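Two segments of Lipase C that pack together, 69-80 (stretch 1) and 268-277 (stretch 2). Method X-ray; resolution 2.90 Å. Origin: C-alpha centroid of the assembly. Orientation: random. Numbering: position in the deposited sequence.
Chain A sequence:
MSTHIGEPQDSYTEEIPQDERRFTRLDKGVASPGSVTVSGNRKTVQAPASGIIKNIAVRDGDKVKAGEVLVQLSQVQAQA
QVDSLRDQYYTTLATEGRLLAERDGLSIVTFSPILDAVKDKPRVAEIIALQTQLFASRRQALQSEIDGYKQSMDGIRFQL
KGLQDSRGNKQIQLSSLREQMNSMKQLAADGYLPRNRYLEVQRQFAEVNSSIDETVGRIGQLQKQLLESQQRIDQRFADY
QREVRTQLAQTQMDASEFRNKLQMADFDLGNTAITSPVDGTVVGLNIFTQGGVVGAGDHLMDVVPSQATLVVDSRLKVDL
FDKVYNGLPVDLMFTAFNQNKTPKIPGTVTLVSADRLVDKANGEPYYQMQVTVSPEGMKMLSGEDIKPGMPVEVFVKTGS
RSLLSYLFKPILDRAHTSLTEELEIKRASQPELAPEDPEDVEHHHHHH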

# COMPACT_ATOMS: atom_id res chain seq x y z
N VAL A 69 1.46 38.95 36.32
CA VAL A 69 2.36 37.83 36.59
C VAL A 69 3.15 38.08 37.87
O VAL A 69 3.84 39.10 38.01
CB VAL A 69 3.34 37.58 35.42
CG1 VAL A 69 4.27 36.42 35.75
CG2 VAL A 69 2.57 37.31 34.13
N LEU A 70 3.04 37.14 38.80
CA LEU A 70 3.69 37.25 40.10
C LEU A 70 4.91 36.34 40.19
O LEU A 70 5.85 36.61 40.95
CB LEU A 70 2.70 36.91 41.22
CG LEU A 70 1.26 37.44 41.13
CD1 LEU A 70 0.38 36.84 42.22
CD2 LEU A 70 1.21 38.96 41.21
N VAL A 71 4.90 35.25 39.43
CA VAL A 71 5.95 34.24 39.46
C VAL A 71 6.10 33.65 38.06
O VAL A 71 5.17 33.72 37.26
CB VAL A 71 5.64 33.10 40.49
CG1 VAL A 71 6.76 32.10 40.55
CG2 VAL A 71 5.40 33.66 41.90
N GLN A 72 7.28 33.11 37.73
CA GLN A 72 7.43 32.22 36.57
C GLN A 72 8.01 30.88 37.01
O GLN A 72 8.31 30.68 38.18
CB GLN A 72 8.33 32.86 35.50
CG GLN A 72 7.62 33.76 34.48
CD GLN A 72 6.65 33.02 33.56
OE1 GLN A 72 6.54 31.79 33.59
NE2 GLN A 72 5.94 33.78 32.73
N LEU A 73 8.15 29.94 36.08
CA LEU A 73 8.93 28.73 36.33
C LEU A 73 9.73 28.45 35.05
O LEU A 73 9.45 29.05 34.02
CB LEU A 73 8.03 27.55 36.74
CG LEU A 73 8.52 26.09 36.82
CD1 LEU A 73 7.71 25.34 37.84
CD2 LEU A 73 8.42 25.34 35.50
N SER A 74 10.73 27.57 35.14
CA SER A 74 11.65 27.30 34.04
C SER A 74 10.94 26.93 32.74
O SER A 74 11.34 27.36 31.65
CB SER A 74 12.59 26.16 34.43
OG SER A 74 11.89 24.93 34.51
N GLN A 75 9.90 26.12 32.89
CA GLN A 75 9.08 25.57 31.81
C GLN A 75 9.80 24.61 30.89
O GLN A 75 9.27 24.29 29.84
CB GLN A 75 8.52 26.66 30.91
CG GLN A 75 7.98 27.88 31.57
CD GLN A 75 8.08 29.06 30.64
OE1 GLN A 75 8.35 28.89 29.45
NE2 GLN A 75 7.89 30.26 31.18
N VAL A 76 10.98 24.12 31.25
CA VAL A 76 11.77 23.39 30.26
C VAL A 76 11.19 21.98 30.06
O VAL A 76 11.17 21.46 28.94
CB VAL A 76 13.27 23.33 30.64
CG1 VAL A 76 13.82 21.89 30.66
CG2 VAL A 76 14.06 24.19 29.66
N GLN A 77 10.67 21.39 31.14
CA GLN A 77 10.05 20.09 31.01
C GLN A 77 8.63 20.23 30.46
O GLN A 77 8.20 19.43 29.62
CB GLN A 77 10.04 19.37 32.36
CG GLN A 77 11.33 19.49 33.16
CD GLN A 77 11.46 20.83 33.90
OE1 GLN A 77 10.71 21.77 33.65
NE2 GLN A 77 12.42 20.90 34.82
N ALA A 78 7.91 21.28 30.87
CA ALA A 78 6.60 21.52 30.29
C ALA A 78 6.70 21.93 28.81
O ALA A 78 5.89 21.51 27.97
CB ALA A 78 5.86 22.56 31.09
N GLN A 79 7.72 22.73 28.49
CA GLN A 79 7.96 23.10 27.10
C GLN A 79 8.31 21.87 26.31
O GLN A 79 7.92 21.74 25.15
CB GLN A 79 9.07 24.10 26.94
CG GLN A 79 9.18 24.63 25.53
CD GLN A 79 7.87 25.25 25.10
OE1 GLN A 79 7.29 26.08 25.82
NE2 GLN A 79 7.41 24.90 23.90
N ALA A 80 9.08 20.97 26.92
CA ALA A 80 9.45 19.76 26.21
C ALA A 80 8.22 18.94 25.89
O ALA A 80 8.00 18.57 24.74
CB ALA A 80 10.42 18.94 27.01
N ASP A 268 -0.90 23.07 31.31
CA ASP A 268 0.22 23.01 32.24
C ASP A 268 1.26 24.10 32.01
O ASP A 268 1.68 24.80 32.95
CB ASP A 268 0.87 21.62 32.17
CG ASP A 268 -0.10 20.51 32.59
OD1 ASP A 268 -1.30 20.81 32.80
OD2 ASP A 268 0.35 19.35 32.77
N LEU A 269 1.66 24.30 30.76
CA LEU A 269 2.68 25.31 30.48
C LEU A 269 2.13 26.73 30.76
O LEU A 269 2.81 27.57 31.34
CB LEU A 269 3.15 25.17 29.03
CG LEU A 269 4.32 26.02 28.52
CD1 LEU A 269 5.63 25.26 28.69
CD2 LEU A 269 4.11 26.38 27.07
N GLY A 270 0.88 26.97 30.39
CA GLY A 270 0.24 28.24 30.68
C GLY A 270 0.20 28.48 32.18
O GLY A 270 0.30 29.61 32.65
N ASN A 271 0.07 27.38 32.91
CA ASN A 271 -0.02 27.39 34.36
C ASN A 271 1.33 27.48 35.09
O ASN A 271 1.36 27.60 36.32
CB ASN A 271 -0.77 26.15 34.85
CG ASN A 271 -2.07 26.48 35.55
OD1 ASN A 271 -2.62 27.57 35.38
ND2 ASN A 271 -2.57 25.55 36.34
N THR A 272 2.44 27.42 34.36
CA THR A 272 3.74 27.66 35.02
C THR A 272 3.94 29.13 35.45
O THR A 272 4.85 29.44 36.21
CB THR A 272 4.96 27.29 34.13
OG1 THR A 272 4.97 28.08 32.93
CG2 THR A 272 5.04 25.78 33.83
N ALA A 273 3.11 30.03 34.94
CA ALA A 273 3.21 31.44 35.32
C ALA A 273 2.02 31.84 36.19
O ALA A 273 0.92 32.01 35.70
CB ALA A 273 3.31 32.33 34.09
N ILE A 274 2.27 32.00 37.49
CA ILE A 274 1.22 32.24 38.48
C ILE A 274 0.75 33.70 38.45
O ILE A 274 1.55 34.62 38.21
CB ILE A 274 1.71 31.85 39.91
CG1 ILE A 274 2.03 30.35 39.98
CG2 ILE A 274 0.69 32.23 41.00
CD1 ILE A 274 3.44 29.96 39.53
N THR A 275 -0.55 33.89 38.66
CA THR A 275 -1.22 35.20 38.62
C THR A 275 -2.08 35.46 39.86
O THR A 275 -2.55 34.51 40.48
CB THR A 275 -2.12 35.30 37.37
OG1 THR A 275 -3.16 34.32 37.44
CG2 THR A 275 -1.29 35.08 36.11
N SER A 276 -2.22 36.72 40.26
CA SER A 276 -3.13 37.10 41.36
C SER A 276 -4.60 36.94 41.01
O SER A 276 -5.00 37.15 39.86
CB SER A 276 -2.89 38.54 41.81
N PRO A 277 -5.42 36.58 42.01
CA PRO A 277 -6.88 36.54 41.89
C PRO A 277 -7.59 37.89 42.13
O PRO A 277 -8.36 38.34 41.28
CB PRO A 277 -7.28 35.53 42.97
CG PRO A 277 -6.20 35.63 44.00
CD PRO A 277 -4.94 35.99 43.27

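Stretch 1 is a loop, largely extended from Val 71 to Leu 73, that leads into a helix starting at Val 76. Stretch 2 leaves the end of a helix, turns through Gly 270 to Ala 273 in a type I beta turn, and then extends. The two loops lie side by side, and the helix of stretch 1 meets Leu 269. Together they bury 645 Å² of surface, both sides summed.

Val 69 begins the contact. Val 69 CA lies 3.7 Å from Ile 274 O, but its side chain points away from stretch 2.

Leu 70 makes the strongest polar link. Leu 70 N donates to Ile 274 O at 3.0 Å, and the angle at hydrogen is 175°, so the bond is short and nearly straight. The side chain points toward stretch 2. Leu 70 CD1 reaches 3.3 Å from Ser 276 N and 3.7 Å from Ser 276 CB. The OG of Ser 276 is not modelled, so nothing can be said of its hydroxyl.

Val 71 returns a bond in the other direction. Ile 274 N donates to Val 71 O at 3.4 Å, but the angle of 126° makes this bond weak. The same carbonyl receives a CA-H...O contact from Ala 273, with Val 71 O to Ala 273 CA at 3.6 Å. Ile 274 O takes the firm bond and Ile 274 N gives only the weak one. The side chain adds an apolar contact, Ile 274 CD1 to Val 71 CB at 4.0 Å.

Gln 72 starts away from stretch 2, yet its side chain bends back. Gln 72 NE2 comes within 3.3 Å of Ala 273 CB, a packing contact. Gln 72 OE1 accepts a hydrogen bond from Gln 75 NE2 at 3.2 Å, which links two side chains of stretch 1.

Leu 73 N lies 3.3 Å from Thr 272 O, but the angle is too poor for a hydrogen bond. The side chains pack instead, with Leu 73 CD2 3.8 Å from Thr 272 CG2.

Ser 74 does not touch stretch 2. Gln 75, at the N-cap position, places Gln 75 CG 3.3 Å from Thr 272 OG1. Thr 272 OG1 donates to Leu 269 O at 2.7 Å, a bond within stretch 2 that ties the threonine back to the preceding helix.

Ala 78 points toward stretch 2, and Ala 78 CB packs 3.6 Å from Leu 269 CD1. Gln 79 meets the same methyl: Leu 269 CD1 lies 3.3 Å from Gln 79 N and 3.4 Å from Gln 79 OE1.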